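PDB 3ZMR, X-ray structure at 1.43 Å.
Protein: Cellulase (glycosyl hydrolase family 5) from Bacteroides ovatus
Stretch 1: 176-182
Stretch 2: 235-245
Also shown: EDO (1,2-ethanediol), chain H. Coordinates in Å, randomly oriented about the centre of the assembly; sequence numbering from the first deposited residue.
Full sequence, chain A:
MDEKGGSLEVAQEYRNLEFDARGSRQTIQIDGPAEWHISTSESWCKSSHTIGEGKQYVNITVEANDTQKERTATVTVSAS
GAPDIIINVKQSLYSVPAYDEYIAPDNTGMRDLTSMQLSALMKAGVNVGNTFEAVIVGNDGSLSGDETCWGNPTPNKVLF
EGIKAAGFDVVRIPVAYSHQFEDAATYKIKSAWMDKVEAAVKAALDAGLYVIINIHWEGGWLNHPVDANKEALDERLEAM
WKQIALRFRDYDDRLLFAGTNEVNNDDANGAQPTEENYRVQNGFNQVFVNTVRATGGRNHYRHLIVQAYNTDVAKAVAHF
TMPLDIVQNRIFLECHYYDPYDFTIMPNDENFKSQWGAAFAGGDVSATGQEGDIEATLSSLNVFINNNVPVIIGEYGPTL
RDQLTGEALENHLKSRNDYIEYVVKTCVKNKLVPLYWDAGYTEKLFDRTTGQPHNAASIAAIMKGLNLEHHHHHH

Stretch 1 (176-182) AYSHQFE
Stretch 2 235-245: ERLEAMWKQIA

A short segment can be docked on a helix by one spine of side chains spaced i, i+4, i+8, and the family 5 cellulase of Bacteroides ovatus gives a compact example. Stretch 235-245 is helical throughout (phi/psi near -63/-44) and continues beyond both ends; Arg236, Met240 and Ile244, each one turn from the next, point CA-to-CB toward the segment 176-182, largely loop or turn. From it Tyr177 (-131/-25) and Ser178 point CA-to-CB toward the helix. A type I turn runs from Tyr177 to Gln180, closed by Gln180 N to Tyr177 O at 2.9 Å, with Ser178 at -75/-6 and His179 at -92/3; Phe181 follows at -75/135. In register, Tyr177 lies nearest Met240, their CA atoms 8.2 Å apart. The contact buries 288 Å² over both sides.

Apolar packing dominates. Buried Met240 (m, t, p) sets CE 3.8 Å from Tyr177 CB and 4.2 Å from Phe181 CZ; an unbranched, flexible chain suits such a shared pocket. Phe181 (chi1 m, chi2 -41°) leaves its backbone sideways, yet its ring end comes nearer the helix.

Tyr177 (chi1 m, chi2 89°) and Ile244 (m, t) are also buried. Ile244 offers a methyl to the ring: CD1 sits over one face, 3.8 Å from the centroid and 26° off the normal, a CH-pi contact, and 3.5 Å from Tyr177 CE1.

The polar contact is a single hydrogen bond near the start of the helical stretch. Buried Ser178 (m) offers an acceptor close to the backbone; Arg236, its long chain extended with every chi near 180°, runs alongside the apolar cluster so that NH2 donates to Ser178 OG at 2.9 Å and 157°. Met240 CE closely approaches that hydroxyl oxygen, Ser178 OG, at 3.3 Å. Arg236 NH2 also lies at the Phe181 ring edge, 3.9 Å from Phe181 CE2, while Arg236 NH1 donates to 1,2-ethanediol O2 at 2.9 Å.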

# COMPACT_ATOMS: atom_id res chain seq x y z
N ALA A 176 2.39 14.38 -5.93
CA ALA A 176 2.35 15.27 -4.78
C ALA A 176 1.20 16.26 -5.06
O ALA A 176 0.91 16.59 -6.23
CB ALA A 176 3.64 16.06 -4.67
N TYR A 177 0.58 16.71 -3.98
CA TYR A 177 -0.51 17.70 -4.02
C TYR A 177 -0.34 18.85 -3.04
O TYR A 177 -0.92 19.92 -3.25
CB TYR A 177 -1.86 17.03 -3.75
CG TYR A 177 -2.26 15.93 -4.70
CD1 TYR A 177 -1.89 14.61 -4.46
CD2 TYR A 177 -2.99 16.21 -5.85
CE1 TYR A 177 -2.29 13.60 -5.34
CE2 TYR A 177 -3.38 15.23 -6.73
CZ TYR A 177 -3.03 13.93 -6.49
OH TYR A 177 -3.48 12.99 -7.39
N SER A 178 0.40 18.61 -1.96
CA SER A 178 0.46 19.52 -0.81
C SER A 178 1.29 20.79 -1.05
O SER A 178 1.29 21.71 -0.22
CB SER A 178 0.93 18.81 0.45
OG SER A 178 -0.03 17.82 0.81
N HIS A 179 1.94 20.83 -2.20
CA HIS A 179 2.60 22.04 -2.70
C HIS A 179 1.70 22.86 -3.61
O HIS A 179 2.11 23.90 -4.15
CB HIS A 179 3.89 21.68 -3.44
CG HIS A 179 3.70 20.83 -4.65
ND1 HIS A 179 2.70 19.88 -4.74
CD2 HIS A 179 4.44 20.72 -5.78
CE1 HIS A 179 2.80 19.26 -5.90
NE2 HIS A 179 3.85 19.74 -6.55
N GLN A 180 0.46 22.41 -3.77
CA GLN A 180 -0.50 22.98 -4.73
C GLN A 180 -1.87 23.23 -4.09
O GLN A 180 -2.91 23.13 -4.77
CB GLN A 180 -0.62 22.11 -5.99
CG GLN A 180 0.68 21.97 -6.75
CD GLN A 180 1.02 23.20 -7.57
OE1 GLN A 180 0.15 23.98 -7.96
NE2 GLN A 180 2.30 23.38 -7.85
N PHE A 181 -1.88 23.52 -2.79
CA PHE A 181 -3.12 23.88 -2.12
C PHE A 181 -3.54 25.31 -2.48
O PHE A 181 -2.74 26.24 -2.51
CB PHE A 181 -2.99 23.75 -0.60
CG PHE A 181 -2.87 22.35 -0.08
CD1 PHE A 181 -3.62 21.30 -0.58
CD2 PHE A 181 -2.05 22.10 1.01
CE1 PHE A 181 -3.47 20.03 -0.05
CE2 PHE A 181 -1.93 20.84 1.58
CZ PHE A 181 -2.66 19.79 1.05
N GLU A 182 -4.82 25.46 -2.78
CA GLU A 182 -5.50 26.77 -2.87
C GLU A 182 -5.81 27.31 -1.47
O GLU A 182 -5.75 28.53 -1.22
CB GLU A 182 -6.80 26.58 -3.67
CG GLU A 182 -7.78 27.74 -3.65
CD GLU A 182 -9.07 27.38 -4.33
OE1 GLU A 182 -9.05 26.50 -5.22
OE2 GLU A 182 -10.12 27.96 -3.98
N GLU A 235 -7.61 12.97 9.18
CA GLU A 235 -8.47 14.01 8.63
C GLU A 235 -7.90 14.55 7.32
O GLU A 235 -8.62 14.72 6.33
CB GLU A 235 -8.62 15.13 9.64
CG GLU A 235 -9.32 16.38 9.14
CD GLU A 235 -9.41 17.41 10.22
OE1 GLU A 235 -10.37 17.36 11.01
OE2 GLU A 235 -8.48 18.23 10.29
N ARG A 236 -6.58 14.79 7.31
CA ARG A 236 -5.93 15.30 6.11
C ARG A 236 -5.94 14.29 4.96
O ARG A 236 -6.22 14.66 3.82
CB ARG A 236 -4.50 15.73 6.44
CG ARG A 236 -3.73 16.23 5.24
CD ARG A 236 -2.42 16.83 5.66
NE ARG A 236 -1.63 17.27 4.54
CZ ARG A 236 -0.48 17.94 4.67
NH1 ARG A 236 -0.03 18.23 5.88
NH2 ARG A 236 0.22 18.30 3.61
N LEU A 237 -5.60 13.05 5.26
CA LEU A 237 -5.55 11.99 4.24
C LEU A 237 -6.95 11.85 3.60
O LEU A 237 -7.08 11.76 2.36
CB LEU A 237 -5.06 10.72 4.89
CG LEU A 237 -4.78 9.59 3.88
CD1 LEU A 237 -3.67 9.92 2.89
CD2 LEU A 237 -4.49 8.30 4.64
N GLU A 238 -7.99 11.86 4.43
CA GLU A 238 -9.36 11.83 3.92
C GLU A 238 -9.68 13.02 3.03
O GLU A 238 -10.26 12.90 1.95
CB GLU A 238 -10.38 11.76 5.08
CG GLU A 238 -11.82 11.81 4.59
CD GLU A 238 -12.87 11.72 5.69
OE1 GLU A 238 -12.57 12.04 6.84
OE2 GLU A 238 -14.00 11.32 5.37
N ALA A 239 -9.33 14.23 3.50
CA ALA A 239 -9.68 15.45 2.77
C ALA A 239 -9.04 15.46 1.39
O ALA A 239 -9.65 15.86 0.40
CB ALA A 239 -9.28 16.68 3.54
N MET A 240 -7.80 14.96 1.33
CA MET A 240 -7.06 14.92 0.08
C MET A 240 -7.63 13.85 -0.84
O MET A 240 -7.96 14.12 -2.01
CB MET A 240 -5.56 14.72 0.34
CG MET A 240 -4.91 15.90 1.08
SD MET A 240 -3.17 15.61 1.41
CE MET A 240 -2.48 15.82 -0.22
N TRP A 241 -7.79 12.64 -0.30
CA TRP A 241 -8.33 11.55 -1.14
C TRP A 241 -9.77 11.77 -1.61
O TRP A 241 -10.15 11.31 -2.69
CB TRP A 241 -8.20 10.16 -0.49
CG TRP A 241 -6.90 9.52 -0.89
CD1 TRP A 241 -5.80 9.29 -0.09
CD2 TRP A 241 -6.54 9.08 -2.20
NE1 TRP A 241 -4.78 8.76 -0.84
CE2 TRP A 241 -5.19 8.63 -2.14
CE3 TRP A 241 -7.19 9.08 -3.44
CZ2 TRP A 241 -4.51 8.14 -3.26
CZ3 TRP A 241 -6.52 8.57 -4.54
CH2 TRP A 241 -5.20 8.13 -4.45
N LYS A 242 -10.57 12.49 -0.82
CA LYS A 242 -11.92 12.78 -1.26
C LYS A 242 -11.90 13.57 -2.59
O LYS A 242 -12.64 13.29 -3.55
CB LYS A 242 -12.72 13.50 -0.18
CG LYS A 242 -14.16 13.74 -0.57
CD LYS A 242 -14.94 14.36 0.59
CE LYS A 242 -16.37 14.62 0.14
NZ LYS A 242 -17.19 15.32 1.16
N GLN A 243 -11.02 14.57 -2.64
CA GLN A 243 -10.87 15.37 -3.84
C GLN A 243 -10.38 14.58 -5.04
O GLN A 243 -10.89 14.71 -6.17
CB GLN A 243 -9.91 16.52 -3.61
CG GLN A 243 -10.46 17.54 -2.62
CD GLN A 243 -9.40 18.53 -2.24
OE1 GLN A 243 -9.13 19.51 -2.96
NE2 GLN A 243 -8.77 18.28 -1.11
N ILE A 244 -9.34 13.80 -4.80
CA ILE A 244 -8.74 13.03 -5.90
C ILE A 244 -9.74 11.97 -6.41
O ILE A 244 -9.97 11.81 -7.63
CB ILE A 244 -7.46 12.34 -5.43
CG1 ILE A 244 -6.41 13.38 -4.96
CG2 ILE A 244 -6.89 11.45 -6.54
CD1 ILE A 244 -5.40 12.77 -4.00
N ALA A 245 -10.38 11.26 -5.46
CA ALA A 245 -11.38 10.25 -5.82
C ALA A 245 -12.52 10.85 -6.62
O ALA A 245 -12.97 10.27 -7.60
CB ALA A 245 -11.89 9.57 -4.56
C1 EDO H . -1.57 18.87 9.66
O1 EDO H . -0.39 19.16 10.41
C2 EDO H . -1.61 17.39 9.32
O2 EDO H . -0.46 17.07 8.54